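Local coordinates for protein probable tRNA pseudouridine synthase D (Methanosarcina mazei, PDB 1Z2Z) that probably converts uridine 13 of transfer RNAs to pseudouridine, as a member of the TruD family of pseudouridine synthases, at residues N293-N305 with D311-V323. Sequence-based numbering, arbitrary orientation.
Sequences NRAVEGDIVCFRN and DSSKTEKVTSETV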
loop_
_atom_site.group_PDB
_atom_site.type_symbol
_atom_site.label_atom_id
_atom_site.label_comp_id
_atom_site.label_asym_id
_atom_site.label_seq_id
_atom_site.Cartn_x
_atom_site.Cartn_y
_atom_site.Cartn_z
ATOM N N ASN A 293 0.418 -6.615 -19.718
ATOM C CA ASN A 293 -0.461 -7.768 -19.863
ATOM C C ASN A 293 -0.126 -8.654 -21.075
ATOM O O ASN A 293 -0.983 -9.382 -21.580
ATOM C CB ASN A 293 -1.919 -7.319 -19.932
ATOM C CG ASN A 293 -2.157 -6.307 -21.011
ATOM O OD1 ASN A 293 -3.289 -5.932 -21.283
ATOM N ND2 ASN A 293 -1.081 -5.850 -21.636
ATOM N N ARG A 294 1.119 -8.582 -21.537
ATOM C CA ARG A 294 1.587 -9.387 -22.664
ATOM C C ARG A 294 2.996 -9.898 -22.383
ATOM O O ARG A 294 3.866 -9.154 -21.919
ATOM C CB ARG A 294 1.580 -8.579 -23.968
ATOM C CG ARG A 294 0.197 -8.418 -24.574
ATOM C CD ARG A 294 0.226 -7.596 -25.851
ATOM N NE ARG A 294 -1.129 -7.307 -26.322
ATOM C CZ ARG A 294 -1.435 -6.394 -27.244
ATOM N NH1 ARG A 294 -0.481 -5.663 -27.808
ATOM N NH2 ARG A 294 -2.701 -6.207 -27.597
ATOM N N ALA A 295 3.221 -11.174 -22.659
ATOM C CA ALA A 295 4.528 -11.762 -22.409
ATOM C C ALA A 295 5.444 -11.728 -23.636
ATOM O O ALA A 295 4.978 -11.660 -24.773
ATOM C CB ALA A 295 4.355 -13.201 -21.914
ATOM N N VAL A 296 6.752 -11.762 -23.394
ATOM C CA VAL A 296 7.747 -11.763 -24.464
ATOM C C VAL A 296 8.778 -12.850 -24.181
ATOM O O VAL A 296 8.563 -13.710 -23.329
ATOM C CB VAL A 296 8.492 -10.414 -24.575
ATOM C CG1 VAL A 296 7.507 -9.306 -24.869
ATOM C CG2 VAL A 296 9.271 -10.132 -23.299
ATOM N N GLU A 297 9.901 -12.821 -24.882
ATOM C CA GLU A 297 10.904 -13.844 -24.646
ATOM C C GLU A 297 11.615 -13.643 -23.312
ATOM O O GLU A 297 12.199 -12.590 -23.058
ATOM C CB GLU A 297 11.924 -13.868 -25.785
ATOM C CG GLU A 297 11.360 -14.333 -27.118
ATOM C CD GLU A 297 12.413 -14.374 -28.203
ATOM O OE1 GLU A 297 12.096 -14.815 -29.329
ATOM O OE2 GLU A 297 13.561 -13.963 -27.928
ATOM N N GLY A 298 11.557 -14.665 -22.464
ATOM C CA GLY A 298 12.201 -14.601 -21.164
ATOM C C GLY A 298 11.608 -13.540 -20.262
ATOM O O GLY A 298 12.339 -12.856 -19.552
ATOM N N ASP A 299 10.282 -13.421 -20.282
ATOM C CA ASP A 299 9.564 -12.434 -19.481
ATOM C C ASP A 299 9.408 -12.844 -18.002
ATOM O O ASP A 299 9.444 -11.983 -17.116
ATOM C CB ASP A 299 8.175 -12.176 -20.100
ATOM C CG ASP A 299 7.823 -10.688 -20.188
ATOM O OD1 ASP A 299 8.367 -9.884 -19.403
ATOM O OD2 ASP A 299 6.980 -10.321 -21.034
ATOM N N ILE A 300 9.250 -14.145 -17.743
ATOM C CA ILE A 300 9.058 -14.706 -16.388
ATOM C C ILE A 300 7.694 -14.346 -15.805
ATOM O O ILE A 300 7.441 -13.196 -15.452
ATOM C CB ILE A 300 10.141 -14.245 -15.364
ATOM C CG1 ILE A 300 11.492 -14.874 -15.692
ATOM C CG2 ILE A 300 9.754 -14.685 -13.952
ATOM C CD1 ILE A 300 12.577 -14.522 -14.696
ATOM N N VAL A 301 6.819 -15.335 -15.691
ATOM C CA VAL A 301 5.494 -15.086 -15.145
ATOM C C VAL A 301 5.265 -15.881 -13.851
ATOM O O VAL A 301 6.172 -16.566 -13.362
ATOM C CB VAL A 301 4.382 -15.424 -16.199
ATOM C CG1 VAL A 301 4.663 -14.684 -17.500
ATOM C CG2 VAL A 301 4.312 -16.929 -16.459
ATOM N N CYS A 302 4.068 -15.749 -13.284
ATOM C CA CYS A 302 3.686 -16.470 -12.069
ATOM C C CYS A 302 2.271 -16.998 -12.291
ATOM O O CYS A 302 1.565 -16.562 -13.207
ATOM C CB CYS A 302 3.731 -15.564 -10.815
ATOM S SG CYS A 302 2.318 -14.412 -10.553
ATOM N N PHE A 303 1.874 -17.955 -11.465
ATOM C CA PHE A 303 0.556 -18.552 -11.571
ATOM C C PHE A 303 -0.072 -18.472 -10.198
ATOM O O PHE A 303 0.626 -18.239 -9.210
ATOM C CB PHE A 303 0.677 -20.018 -11.990
ATOM C CG PHE A 303 1.582 -20.231 -13.159
ATOM C CD1 PHE A 303 1.123 -20.019 -14.456
ATOM C CD2 PHE A 303 2.914 -20.583 -12.961
ATOM C CE1 PHE A 303 1.984 -20.139 -15.543
ATOM C CE2 PHE A 303 3.784 -20.705 -14.036
ATOM C CZ PHE A 303 3.319 -20.486 -15.335
ATOM N N ARG A 304 -1.382 -18.672 -10.137
ATOM C CA ARG A 304 -2.093 -18.633 -8.867
ATOM C C ARG A 304 -1.839 -19.931 -8.093
ATOM O O ARG A 304 -1.935 -21.028 -8.654
ATOM C CB ARG A 304 -3.590 -18.436 -9.115
ATOM C CG ARG A 304 -4.217 -19.495 -9.999
ATOM C CD ARG A 304 -5.673 -19.175 -10.350
ATOM N NE ARG A 304 -5.825 -17.994 -11.208
ATOM C CZ ARG A 304 -5.854 -16.736 -10.774
ATOM N NH1 ARG A 304 -5.744 -16.469 -9.481
ATOM N NH2 ARG A 304 -6.006 -15.741 -11.636
ATOM N N ASN A 305 -1.511 -19.795 -6.806
ATOM C CA ASN A 305 -1.226 -20.941 -5.940
ATOM C C ASN A 305 -2.444 -21.799 -5.571
ATOM O O ASN A 305 -2.617 -22.191 -4.411
ATOM C CB ASN A 305 -0.507 -20.480 -4.654
ATOM C CG ASN A 305 -1.293 -19.435 -3.869
ATOM O OD1 ASN A 305 -2.467 -19.182 -4.148
ATOM N ND2 ASN A 305 -0.644 -18.830 -2.870
ATOM N N ASP A 311 1.625 -16.200 -6.517
ATOM C CA ASP A 311 2.738 -16.380 -5.593
ATOM C C ASP A 311 4.079 -16.451 -6.306
ATOM O O ASP A 311 4.207 -17.087 -7.351
ATOM C CB ASP A 311 2.561 -17.655 -4.771
ATOM C CG ASP A 311 2.613 -18.904 -5.624
ATOM O OD1 ASP A 311 2.863 -19.997 -5.068
ATOM O OD2 ASP A 311 2.394 -18.792 -6.852
ATOM N N SER A 312 5.081 -15.810 -5.717
ATOM C CA SER A 312 6.425 -15.800 -6.277
ATOM C C SER A 312 7.130 -17.132 -6.036
ATOM O O SER A 312 8.356 -17.204 -6.064
ATOM C CB SER A 312 7.246 -14.670 -5.650
ATOM O OG SER A 312 7.372 -14.853 -4.250
ATOM N N SER A 313 6.358 -18.183 -5.787
ATOM C CA SER A 313 6.940 -19.497 -5.543
ATOM C C SER A 313 7.186 -20.221 -6.861
ATOM O O SER A 313 8.329 -20.413 -7.285
ATOM C CB SER A 313 6.006 -20.341 -4.671
ATOM O OG SER A 313 5.808 -19.743 -3.402
ATOM N N LYS A 314 6.095 -20.614 -7.507
ATOM C CA LYS A 314 6.148 -21.331 -8.772
ATOM C C LYS A 314 6.155 -20.333 -9.933
ATOM O O LYS A 314 5.107 -19.815 -10.330
ATOM C CB LYS A 314 4.932 -22.260 -8.874
ATOM C CG LYS A 314 4.507 -22.880 -7.531
ATOM C CD LYS A 314 5.500 -23.926 -7.011
ATOM C CE LYS A 314 5.162 -25.327 -7.517
ATOM N NZ LYS A 314 5.202 -25.450 -9.004
ATOM N N THR A 315 7.343 -20.067 -10.471
ATOM C CA THR A 315 7.497 -19.128 -11.576
ATOM C C THR A 315 8.120 -19.742 -12.819
ATOM O O THR A 315 9.328 -19.968 -12.864
ATOM C CB THR A 315 8.362 -17.923 -11.168
ATOM O OG1 THR A 315 9.539 -18.383 -10.491
ATOM C CG2 THR A 315 7.583 -16.991 -10.264
ATOM N N GLU A 316 7.287 -19.996 -13.827
ATOM C CA GLU A 316 7.744 -20.566 -15.094
ATOM C C GLU A 316 8.310 -19.462 -15.978
ATOM O O GLU A 316 7.731 -18.379 -16.076
ATOM C CB GLU A 316 6.584 -21.244 -15.832
ATOM C CG GLU A 316 7.006 -21.995 -17.096
ATOM C CD GLU A 316 5.856 -22.745 -17.756
ATOM O OE1 GLU A 316 5.125 -23.472 -17.042
ATOM O OE2 GLU A 316 5.690 -22.622 -18.991
ATOM N N LYS A 317 9.435 -19.738 -16.630
ATOM C CA LYS A 317 10.056 -18.749 -17.504
ATOM C C LYS A 317 9.631 -18.957 -18.961
ATOM O O LYS A 317 9.816 -20.037 -19.523
ATOM C CB LYS A 317 11.578 -18.831 -17.373
ATOM C CG LYS A 317 12.316 -17.686 -18.027
ATOM C CD LYS A 317 13.755 -17.667 -17.564
ATOM C CE LYS A 317 14.455 -16.388 -17.974
ATOM N NZ LYS A 317 15.802 -16.325 -17.341
ATOM N N VAL A 318 9.054 -17.922 -19.564
ATOM C CA VAL A 318 8.603 -17.996 -20.953
ATOM C C VAL A 318 9.774 -17.922 -21.939
ATOM O O VAL A 318 10.728 -17.173 -21.724
ATOM C CB VAL A 318 7.584 -16.858 -21.273
ATOM C CG1 VAL A 318 8.075 -15.552 -20.693
ATOM C CG2 VAL A 318 7.390 -16.724 -22.786
ATOM N N THR A 319 9.703 -18.715 -23.009
ATOM C CA THR A 319 10.752 -18.733 -24.028
ATOM C C THR A 319 10.198 -18.413 -25.412
ATOM O O THR A 319 9.039 -18.023 -25.556
ATOM C CB THR A 319 11.469 -20.099 -24.104
ATOM O OG1 THR A 319 10.499 -21.136 -24.270
ATOM C CG2 THR A 319 12.285 -20.352 -22.843
ATOM N N SER A 320 11.037 -18.589 -26.429
ATOM C CA SER A 320 10.652 -18.300 -27.804
ATOM C C SER A 320 9.622 -19.272 -28.356
ATOM O O SER A 320 9.047 -19.041 -29.419
ATOM C CB SER A 320 11.891 -18.307 -28.702
ATOM O OG SER A 320 12.824 -17.323 -28.287
ATOM N N GLU A 321 9.387 -20.357 -27.632
ATOM C CA GLU A 321 8.428 -21.356 -28.079
ATOM C C GLU A 321 7.118 -21.347 -27.268
ATOM O O GLU A 321 6.028 -21.490 -27.838
ATOM C CB GLU A 321 9.081 -22.747 -28.055
ATOM C CG GLU A 321 9.808 -23.093 -26.753
ATOM C CD GLU A 321 11.316 -22.829 -26.794
ATOM O OE1 GLU A 321 11.738 -21.702 -27.150
ATOM O OE2 GLU A 321 12.083 -23.758 -26.449
ATOM N N THR A 322 7.218 -21.155 -25.953
ATOM C CA THR A 322 6.032 -21.136 -25.096
ATOM C C THR A 322 5.354 -19.766 -25.064
ATOM O O THR A 322 4.273 -19.615 -24.498
ATOM C CB THR A 322 6.377 -21.558 -23.650
ATOM O OG1 THR A 322 7.212 -20.567 -23.042
ATOM C CG2 THR A 322 7.110 -22.899 -23.646
ATOM N N VAL A 323 5.993 -18.780 -25.689
ATOM C CA VAL A 323 5.475 -17.416 -25.760
ATOM C C VAL A 323 4.003 -17.358 -26.174
ATOM O O VAL A 323 3.213 -16.631 -25.576
ATOM C CB VAL A 323 6.301 -16.563 -26.762
ATOM C CG1 VAL A 323 6.308 -17.233 -28.131
ATOM C CG2 VAL A 323 5.726 -15.155 -26.869
#
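The Phe303 ring meets Glu316 with its edge: CB of Glu316 lies in the ring plane, 3.4 Å from both CE2 and CZ of Phe303, while Lys314 O approaches CD2 of that ring obliquely. The contact is made by the aliphatic root of Glu316, since its OE1 stays 3.9 Å from CZ of Phe303; ring and carboxylate planes are tilted by 52°. With CG anti to its carbonyl carbon (chi1 -48°), Phe303 has its ring edge placed beside Glu316 CB and near Lys314 O. Cut back to an alanine, the position is likely to lose the ring edge against which Glu316 CB packs, opening a gap beside Lys314 O. Further on, the side chains of Asn305 and Asp311 meet at a slant, and the touch is from CB of Asn305 to OD1 of Asp311 (3.4 Å).

Two backbone bonds fix the alignment. Val301 N donates to Glu316 O over 3.2 Å, nearly straight at 165°; Gly298 N reaches Val318 O at 2.7 Å from above the carbonyl plane. Between them, CG1 of Ile300 rests on CG of Lys317 (3.7 Å), whose ammonium group is hydrogen-bonded to Ser350. Val318 turns both methyls to Val296 O, and near the turn Ser320 OG makes a weak hydrogen bond to Glu297 OE1 (2.8 Å).

The opposite running of the CA register, from Glu297 with Thr319 to Asn305 with Asp311, is that of an irregular antiparallel hairpin-like pairing, its segments joined by five residues. Segment 293-305 contains a type II beta turn, Val296 to Asp299, at one end of the pairing, and strand 301-302 also pairs with strand 336-337, away from the predicted nucleophile Asp86.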